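Local coordinates for protein methionine gamma-lyase (Trichomonas vaginalis, PDB 1E5E) that is a pyridoxal-phosphate-dependent enzyme of the Cys/Met metabolism family, built as an assembly of four chains, at residues 151-156 with 164-169; 195-200 with 304-309. One frame throughout, in Å; residues are numbered along the deposited sequence.

Contact 1 (151-156 with 164-169); sequences VYFETP and IDMERV
The ring of Phe153 is the main bump of this contact, and Ile164, Met166 and Val169 form the hollow that takes it. CG of Phe153 sits between the backbone N and the carbonyl carbon (chi1 56°), which stands the ring up from the strand toward the helix start. The far end of the ring meets Met166, with CE1 of Phe153 3.4 Å from CG of Met166. The two side chains cross at about a right angle. The Met166 sulfur lies at the ring edge, SD being 4.9 Å from the Phe153 ring centroid and 82° off the ring normal, a Met-aromatic contact. On another flank, CG1 of Val169 fits against CE2 of Phe153 at 3.7 Å. The same methyl also reaches CG1 of Val151 at 3.9 Å, so it fills the notch between the two strand residues. At the base of the ring, CD1 of Ile164 presses on CB of Phe153 at 3.6 Å.

Thr155 works in two directions. Its OG1 accepts a hydrogen bond from Ile164 N at 2.9 Å (N-H...O 158°). Its methyl CG2 touches Met166 SD at 3.9 Å. The helix then starts at an N-cap: OD1 of Asp165 takes Arg168 N from above the carboxylate plane.

Glu154 points the other way, binds Tyr111 N and Asn158 N, and touches the bound N-(hydroxy{3-hydroxy-2-methyl-5-[(phosphonooxy)methyl]pyridin-4-yl}methyl)norvaline. The contact thus packs one side of the strand end while Glu154 lines the ligand pocket. It belongs to a beta-alpha-beta unit: strand 148-154 lies in the sheet between parallel strands 103-107 and 180-184, and helix 166-174 makes the crossover to 180-184. Phe153 also touches Val181 and Ala183 of that next strand.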
ATOM      1  N   VAL A 151     -17.976 -34.091  -4.211  1.00 18.02           N
ATOM      2  CA  VAL A 151     -17.579 -34.376  -5.586  1.00 19.32           C
ATOM      3  C   VAL A 151     -16.948 -33.048  -6.075  1.00 20.15           C
ATOM      4  O   VAL A 151     -17.624 -32.018  -6.040  1.00 19.09           O
ATOM      5  CB  VAL A 151     -18.742 -34.815  -6.454  1.00 19.54           C
ATOM      6  CG1 VAL A 151     -18.273 -34.886  -7.902  1.00 21.24           C
ATOM      7  CG2 VAL A 151     -19.262 -36.181  -5.997  1.00 20.11           C
ATOM      8  N   TYR A 152     -15.730 -33.072  -6.580  1.00 19.54           N
ATOM      9  CA  TYR A 152     -14.971 -31.870  -6.893  1.00 20.33           C
ATOM     10  C   TYR A 152     -14.426 -31.920  -8.315  1.00 21.36           C
ATOM     11  O   TYR A 152     -13.948 -32.988  -8.712  1.00 21.67           O
ATOM     12  CB  TYR A 152     -13.762 -31.788  -5.910  1.00 19.16           C
ATOM     13  CG  TYR A 152     -12.896 -30.553  -6.022  1.00 20.20           C
ATOM     14  CD1 TYR A 152     -11.880 -30.493  -6.970  1.00 20.09           C
ATOM     15  CD2 TYR A 152     -13.083 -29.449  -5.197  1.00 20.94           C
ATOM     16  CE1 TYR A 152     -11.072 -29.369  -7.094  1.00 20.50           C
ATOM     17  CE2 TYR A 152     -12.285 -28.319  -5.286  1.00 19.84           C
ATOM     18  CZ  TYR A 152     -11.304 -28.274  -6.243  1.00 20.77           C
ATOM     19  OH  TYR A 152     -10.494 -27.165  -6.337  1.00 19.10           O
ATOM     20  N   PHE A 153     -14.495 -30.817  -9.057  1.00 20.18           N
ATOM     21  CA  PHE A 153     -13.962 -30.765 -10.407  1.00 19.43           C
ATOM     22  C   PHE A 153     -13.599 -29.333 -10.821  1.00 19.57           C
ATOM     23  O   PHE A 153     -14.008 -28.362 -10.166  1.00 18.53           O
ATOM     24  CB  PHE A 153     -14.991 -31.311 -11.431  1.00 16.68           C
ATOM     25  CG  PHE A 153     -16.299 -30.621 -11.389  1.00 17.86           C
ATOM     26  CD1 PHE A 153     -16.522 -29.433 -12.110  1.00 18.29           C
ATOM     27  CD2 PHE A 153     -17.383 -31.163 -10.749  1.00 16.42           C
ATOM     28  CE1 PHE A 153     -17.704 -28.760 -12.028  1.00 18.43           C
ATOM     29  CE2 PHE A 153     -18.603 -30.520 -10.715  1.00 17.55           C
ATOM     30  CZ  PHE A 153     -18.780 -29.322 -11.372  1.00 18.96           C
ATOM     31  N   GLU A 154     -12.903 -29.220 -11.942  1.00 17.91           N
ATOM     32  CA  GLU A 154     -12.613 -27.918 -12.542  1.00 17.75           C
ATOM     33  C   GLU A 154     -13.073 -27.978 -14.003  1.00 18.58           C
ATOM     34  O   GLU A 154     -12.591 -28.901 -14.692  1.00 17.65           O
ATOM     35  CB  GLU A 154     -11.117 -27.668 -12.685  1.00 16.95           C
ATOM     36  CG  GLU A 154     -10.300 -27.662 -11.411  1.00 19.93           C
ATOM     37  CD  GLU A 154      -8.808 -27.537 -11.589  1.00 21.17           C
ATOM     38  OE1 GLU A 154      -8.375 -27.235 -12.729  1.00 23.20           O
ATOM     39  OE2 GLU A 154      -8.026 -27.808 -10.633  1.00 20.77           O
ATOM     40  N   THR A 155     -13.796 -26.994 -14.498  1.00 17.87           N
ATOM     41  CA  THR A 155     -14.056 -26.965 -15.931  1.00 17.74           C
ATOM     42  C   THR A 155     -14.072 -25.519 -16.418  1.00 18.55           C
ATOM     43  O   THR A 155     -14.755 -24.662 -15.866  1.00 18.02           O
ATOM     44  CB  THR A 155     -15.373 -27.711 -16.229  1.00 18.44           C
ATOM     45  OG1 THR A 155     -15.659 -27.661 -17.619  1.00 17.62           O
ATOM     46  CG2 THR A 155     -16.583 -27.102 -15.507  1.00 16.66           C
ATOM     47  N   PRO A 156     -13.331 -25.200 -17.474  1.00 18.62           N
ATOM     48  CA  PRO A 156     -12.441 -26.148 -18.148  1.00 18.93           C
ATOM     49  C   PRO A 156     -11.284 -26.534 -17.250  1.00 21.02           C
ATOM     50  O   PRO A 156     -10.860 -25.697 -16.413  1.00 21.11           O
ATOM     51  CB  PRO A 156     -11.936 -25.402 -19.369  1.00 19.06           C
ATOM     52  CG  PRO A 156     -12.872 -24.235 -19.567  1.00 15.97           C
ATOM     53  CD  PRO A 156     -13.361 -23.906 -18.173  1.00 17.61           C
ATOM     54  N   ILE A 164     -16.487 -30.262 -18.506  1.00 22.15           N
ATOM     55  CA  ILE A 164     -17.253 -31.226 -17.730  1.00 21.14           C
ATOM     56  C   ILE A 164     -18.688 -30.753 -17.723  1.00 22.21           C
ATOM     57  O   ILE A 164     -18.942 -29.576 -17.479  1.00 22.73           O
ATOM     58  CB  ILE A 164     -16.729 -31.394 -16.309  1.00 23.24           C
ATOM     59  CG1 ILE A 164     -15.315 -32.016 -16.328  1.00 21.55           C
ATOM     60  CG2 ILE A 164     -17.708 -32.227 -15.450  1.00 21.00           C
ATOM     61  CD1 ILE A 164     -14.613 -31.680 -15.031  1.00 21.29           C
ATOM     62  N   ASP A 165     -19.614 -31.651 -18.008  1.00 23.55           N
ATOM     63  CA  ASP A 165     -21.040 -31.385 -17.924  1.00 24.08           C
ATOM     64  C   ASP A 165     -21.455 -31.356 -16.455  1.00 24.57           C
ATOM     65  O   ASP A 165     -21.706 -32.366 -15.806  1.00 25.22           O
ATOM     66  CB  ASP A 165     -21.805 -32.473 -18.695  1.00 25.60           C
ATOM     67  CG  ASP A 165     -23.292 -32.229 -18.657  1.00 26.42           C
ATOM     68  OD1 ASP A 165     -23.835 -31.524 -17.791  1.00 26.37           O
ATOM     69  OD2 ASP A 165     -23.965 -32.809 -19.531  1.00 29.68           O
ATOM     70  N   MET A 166     -21.525 -30.140 -15.918  1.00 23.15           N
ATOM     71  CA  MET A 166     -21.815 -29.874 -14.519  1.00 22.80           C
ATOM     72  C   MET A 166     -23.218 -30.299 -14.096  1.00 23.29           C
ATOM     73  O   MET A 166     -23.356 -30.875 -13.011  1.00 22.33           O
ATOM     74  CB  MET A 166     -21.652 -28.372 -14.185  1.00 20.83           C
ATOM     75  CG  MET A 166     -20.199 -27.925 -14.253  1.00 19.43           C
ATOM     76  SD  MET A 166     -19.869 -26.273 -13.615  1.00 16.76           S
ATOM     77  CE  MET A 166     -20.583 -25.269 -14.897  1.00 13.09           C
ATOM     78  N   GLU A 167     -24.200 -30.005 -14.941  1.00 23.10           N
ATOM     79  CA  GLU A 167     -25.548 -30.435 -14.561  1.00 26.53           C
ATOM     80  C   GLU A 167     -25.612 -31.958 -14.342  1.00 26.42           C
ATOM     81  O   GLU A 167     -26.163 -32.419 -13.340  1.00 23.17           O
ATOM     82  CB  GLU A 167     -26.581 -30.027 -15.584  1.00 27.85           C
ATOM     83  CG  GLU A 167     -27.986 -30.279 -15.052  1.00 32.33           C
ATOM     84  CD  GLU A 167     -29.011 -29.536 -15.866  1.00 36.43           C
ATOM     85  OE1 GLU A 167     -28.670 -28.805 -16.830  1.00 38.33           O
ATOM     86  OE2 GLU A 167     -30.196 -29.639 -15.500  1.00 39.35           O
ATOM     87  N   ARG A 168     -24.964 -32.696 -15.241  1.00 26.72           N
ATOM     88  CA  ARG A 168     -24.911 -34.132 -15.142  1.00 27.69           C
ATOM     89  C   ARG A 168     -24.202 -34.621 -13.887  1.00 26.40           C
ATOM     90  O   ARG A 168     -24.726 -35.525 -13.228  1.00 24.67           O
ATOM     91  CB  ARG A 168     -24.198 -34.824 -16.319  1.00 31.11           C
ATOM     92  CG  ARG A 168     -24.637 -36.304 -16.305  1.00 37.23           C
ATOM     93  CD  ARG A 168     -24.194 -37.030 -17.573  1.00 42.72           C
ATOM     94  NE  ARG A 168     -22.728 -37.143 -17.555  1.00 46.47           N
ATOM     95  CZ  ARG A 168     -22.026 -36.600 -18.564  1.00 48.13           C
ATOM     96  NH1 ARG A 168     -22.631 -35.959 -19.569  1.00 48.21           N
ATOM     97  NH2 ARG A 168     -20.709 -36.715 -18.502  1.00 48.19           N
ATOM     98  N   VAL A 169     -23.034 -34.033 -13.612  1.00 23.94           N
ATOM     99  CA  VAL A 169     -22.282 -34.419 -12.440  1.00 21.25           C
ATOM    100  C   VAL A 169     -23.135 -34.125 -11.204  1.00 22.71           C
ATOM    101  O   VAL A 169     -23.159 -34.935 -10.275  1.00 21.93           O
ATOM    102  CB  VAL A 169     -20.928 -33.690 -12.396  1.00 22.51           C
ATOM    103  CG1 VAL A 169     -20.234 -33.786 -11.040  1.00 20.33           C
ATOM    104  CG2 VAL A 169     -19.984 -34.188 -13.501  1.00 21.27           C
TER

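Contact 2 (195-200 with 304-309); sequences PVDFGV and QMRMYG. Unlike the reference sequence in segment 304-309: Tyr308 (reference Ser). With SO4 (sulfate ion), chain D.
The side-chain amide of Gln304, whose aliphatic part packs on Phe198, is gripped at both ends: NE2 gives to Ile164 O, and OE1 accepts from Met166 N. These two bonds fix the amide's rotation. The contact joins the 3-10 turn 195-198, between strands 180-184 and 202-206, to the end of helix 298-304 and the loop that follows. In that turn Phe198 N bonds to Pro195 O at 2.9 Å.

The Phe198 ring tip does the touching. Its CZ lies 3.8 Å from Gln304 CA, and CG of Gln304 lies over one face of the ring, displaced from its centre toward CZ. Gln304 stays extended beyond CG, which carries its amide past the ring. Ring and amide planes are turned 58° apart.

Nearer the solvent, Asp197 faces Arg306. OD2 of Asp197 and NH2 of Arg306 are 3.9 Å apart, a long salt bridge. The carboxylate and guanidinium planes are nearly perpendicular (86°).

Farther along 304-309, Tyr308 meets a sulfate ion, probably from the crystallisation liquor, which His298 NE2 and Lys302 NZ also bind. Tyr308 OH donates to sulfate O4 at 3.0 Å, and O4 lies near the plane of the tyrosine ring.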
ATOM      1  N   PRO A 195     -21.498 -21.476 -11.774  1.00 18.94           N
ATOM      2  CA  PRO A 195     -21.738 -22.891 -11.616  1.00 17.84           C
ATOM      3  C   PRO A 195     -22.952 -23.247 -10.784  1.00 20.26           C
ATOM      4  O   PRO A 195     -23.553 -24.298 -11.114  1.00 17.90           O
ATOM      5  CB  PRO A 195     -20.443 -23.469 -11.060  1.00 17.92           C
ATOM      6  CG  PRO A 195     -19.403 -22.415 -11.405  1.00 17.73           C
ATOM      7  CD  PRO A 195     -20.096 -21.096 -11.437  1.00 16.87           C
ATOM      8  N   VAL A 196     -23.431 -22.448  -9.843  1.00 19.16           N
ATOM      9  CA  VAL A 196     -24.623 -22.745  -9.074  1.00 20.63           C
ATOM     10  C   VAL A 196     -25.848 -22.863  -9.984  1.00 21.97           C
ATOM     11  O   VAL A 196     -26.777 -23.546  -9.575  1.00 20.05           O
ATOM     12  CB  VAL A 196     -24.973 -21.741  -7.957  1.00 21.38           C
ATOM     13  CG1 VAL A 196     -23.799 -21.641  -6.969  1.00 20.72           C
ATOM     14  CG2 VAL A 196     -25.309 -20.362  -8.538  1.00 17.88           C
ATOM     15  N   ASP A 197     -25.868 -22.249 -11.173  1.00 21.56           N
ATOM     16  CA  ASP A 197     -26.939 -22.360 -12.117  1.00 22.83           C
ATOM     17  C   ASP A 197     -27.183 -23.837 -12.490  1.00 22.74           C
ATOM     18  O   ASP A 197     -28.250 -24.191 -12.990  1.00 20.37           O
ATOM     19  CB  ASP A 197     -26.669 -21.637 -13.440  1.00 23.30           C
ATOM     20  CG  ASP A 197     -26.692 -20.120 -13.345  1.00 25.51           C
ATOM     21  OD1 ASP A 197     -27.235 -19.593 -12.356  1.00 25.89           O
ATOM     22  OD2 ASP A 197     -26.141 -19.474 -14.259  1.00 27.03           O
ATOM     23  N   PHE A 198     -26.147 -24.668 -12.438  1.00 21.12           N
ATOM     24  CA  PHE A 198     -26.163 -26.063 -12.804  1.00 22.85           C
ATOM     25  C   PHE A 198     -26.345 -27.033 -11.646  1.00 23.23           C
ATOM     26  O   PHE A 198     -26.356 -28.259 -11.896  1.00 24.20           O
ATOM     27  CB  PHE A 198     -24.871 -26.403 -13.604  1.00 22.47           C
ATOM     28  CG  PHE A 198     -24.866 -25.475 -14.809  1.00 22.79           C
ATOM     29  CD1 PHE A 198     -25.552 -25.749 -15.969  1.00 23.08           C
ATOM     30  CD2 PHE A 198     -24.162 -24.289 -14.724  1.00 22.28           C
ATOM     31  CE1 PHE A 198     -25.530 -24.855 -17.030  1.00 22.85           C
ATOM     32  CE2 PHE A 198     -24.132 -23.397 -15.772  1.00 23.53           C
ATOM     33  CZ  PHE A 198     -24.816 -23.670 -16.937  1.00 24.10           C
ATOM     34  N   GLY A 199     -26.506 -26.534 -10.425  1.00 21.85           N
ATOM     35  CA  GLY A 199     -26.743 -27.334  -9.243  1.00 19.65           C
ATOM     36  C   GLY A 199     -25.511 -27.403  -8.336  1.00 21.30           C
ATOM     37  O   GLY A 199     -25.511 -28.132  -7.337  1.00 19.41           O
ATOM     38  N   VAL A 200     -24.402 -26.754  -8.695  1.00 20.44           N
ATOM     39  CA  VAL A 200     -23.171 -26.825  -7.880  1.00 18.78           C
ATOM     40  C   VAL A 200     -23.416 -26.243  -6.500  1.00 18.14           C
ATOM     41  O   VAL A 200     -24.165 -25.272  -6.418  1.00 18.04           O
ATOM     42  CB  VAL A 200     -21.984 -26.166  -8.604  1.00 19.80           C
ATOM     43  CG1 VAL A 200     -20.770 -25.911  -7.714  1.00 17.03           C
ATOM     44  CG2 VAL A 200     -21.558 -27.048  -9.777  1.00 17.61           C
ATOM     45  N   GLN A 304     -22.597 -23.758 -20.750  1.00 20.53           N
ATOM     46  CA  GLN A 304     -22.069 -23.313 -19.473  1.00 21.82           C
ATOM     47  C   GLN A 304     -21.265 -22.008 -19.456  1.00 20.90           C
ATOM     48  O   GLN A 304     -21.105 -21.384 -18.418  1.00 20.89           O
ATOM     49  CB  GLN A 304     -21.105 -24.441 -18.996  1.00 19.71           C
ATOM     50  CG  GLN A 304     -21.849 -25.754 -18.900  1.00 19.95           C
ATOM     51  CD  GLN A 304     -21.107 -26.870 -18.224  1.00 21.07           C
ATOM     52  OE1 GLN A 304     -21.785 -27.727 -17.653  1.00 21.09           O
ATOM     53  NE2 GLN A 304     -19.778 -26.944 -18.214  1.00 18.50           N
ATOM     54  N   MET A 305     -20.726 -21.592 -20.603  1.00 20.29           N
ATOM     55  CA  MET A 305     -19.867 -20.423 -20.706  1.00 20.28           C
ATOM     56  C   MET A 305     -20.427 -19.307 -21.558  1.00 20.71           C
ATOM     57  O   MET A 305     -20.716 -19.526 -22.740  1.00 20.68           O
ATOM     58  CB  MET A 305     -18.503 -20.906 -21.293  1.00 16.33           C
ATOM     59  CG  MET A 305     -17.918 -22.060 -20.490  1.00 14.61           C
ATOM     60  SD  MET A 305     -16.414 -22.775 -21.160  1.00 15.67           S
ATOM     61  CE  MET A 305     -15.313 -21.367 -20.943  1.00 16.18           C
ATOM     62  N   ARG A 306     -20.557 -18.096 -21.039  1.00 21.91           N
ATOM     63  CA  ARG A 306     -21.056 -16.991 -21.837  1.00 23.47           C
ATOM     64  C   ARG A 306     -20.002 -16.569 -22.860  1.00 24.11           C
ATOM     65  O   ARG A 306     -20.357 -15.837 -23.798  1.00 22.85           O
ATOM     66  CB  ARG A 306     -21.424 -15.777 -20.994  1.00 27.34           C
ATOM     67  CG  ARG A 306     -22.266 -16.140 -19.786  1.00 33.90           C
ATOM     68  CD  ARG A 306     -22.952 -14.928 -19.116  1.00 38.90           C
ATOM     69  NE  ARG A 306     -23.875 -15.495 -18.109  1.00 42.99           N
ATOM     70  CZ  ARG A 306     -23.527 -16.002 -16.928  1.00 45.20           C
ATOM     71  NH1 ARG A 306     -22.289 -16.031 -16.429  1.00 45.14           N
ATOM     72  NH2 ARG A 306     -24.499 -16.494 -16.167  1.00 46.58           N
ATOM     73  N   MET A 307     -18.710 -16.767 -22.532  1.00 21.25           N
ATOM     74  CA  MET A 307     -17.617 -16.453 -23.438  1.00 20.98           C
ATOM     75  C   MET A 307     -16.715 -17.687 -23.403  1.00 20.54           C
ATOM     76  O   MET A 307     -16.842 -18.413 -22.412  1.00 18.32           O
ATOM     77  CB  MET A 307     -16.803 -15.198 -23.065  1.00 21.40           C
ATOM     78  CG  MET A 307     -17.704 -13.988 -23.317  0.50 22.47           C
ATOM     79  SD  MET A 307     -16.921 -12.417 -23.090  0.50 25.24           S
ATOM     80  CE  MET A 307     -16.760 -12.328 -21.304  0.50 21.87           C
ATOM     81  N   TYR A 308     -15.817 -17.858 -24.357  1.00 19.06           N
ATOM     82  CA  TYR A 308     -15.016 -19.069 -24.321  1.00 20.28           C
ATOM     83  C   TYR A 308     -13.706 -18.923 -23.576  1.00 19.25           C
ATOM     84  O   TYR A 308     -12.929 -19.886 -23.560  1.00 18.75           O
ATOM     85  CB  TYR A 308     -14.831 -19.615 -25.754  1.00 22.04           C
ATOM     86  CG  TYR A 308     -16.155 -20.122 -26.318  1.00 24.97           C
ATOM     87  CD1 TYR A 308     -16.776 -19.524 -27.409  1.00 26.13           C
ATOM     88  CD2 TYR A 308     -16.768 -21.227 -25.745  1.00 26.76           C
ATOM     89  CE1 TYR A 308     -17.962 -20.033 -27.922  1.00 27.75           C
ATOM     90  CE2 TYR A 308     -17.957 -21.742 -26.224  1.00 28.54           C
ATOM     91  CZ  TYR A 308     -18.532 -21.135 -27.335  1.00 28.61           C
ATOM     92  OH  TYR A 308     -19.724 -21.637 -27.792  1.00 30.34           O
ATOM     93  N   GLY A 309     -13.469 -17.778 -22.927  1.00 17.49           N
ATOM     94  CA  GLY A 309     -12.302 -17.702 -22.043  1.00 17.59           C
ATOM     95  C   GLY A 309     -11.016 -17.340 -22.782  1.00 16.92           C
ATOM     96  O   GLY A 309     -11.021 -17.208 -24.001  1.00 15.48           O
TER
HETATM   97  S   SO4 D 408     -20.764 -20.467 -30.964  1.00 58.94           S
HETATM   98  O1  SO4 D 408     -20.221 -19.513 -31.990  1.00 59.83           O
HETATM   99  O2  SO4 D 408     -19.788 -21.582 -30.725  1.00 58.73           O
HETATM  100  O3  SO4 D 408     -22.035 -21.089 -31.521  1.00 59.68           O
HETATM  101  O4  SO4 D 408     -21.097 -19.712 -29.712  1.00 58.83           O

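Along the chain the two contacts come in series. Contact 1 closes first, a short loop of seven residues between the end of strand 148-154 and helix 166-174. The chain then adds strand 180-184 before entering 195-200. Contact 2 closes a much longer loop, of 103 residues, when the end of helix 298-304 returns to this place. Neither loop nests in the other, and they do not cross. The centres of contact 1 and contact 2 are about 10 Å apart. The Gln304 amide of contact 2 is shared with segment 164-169 of contact 1, and Met166 CE packs on Phe198 CD2 at 3.7 Å. Together they tie the seven-stranded sheet region to the segment leading into strand 311-316 of the second sheet.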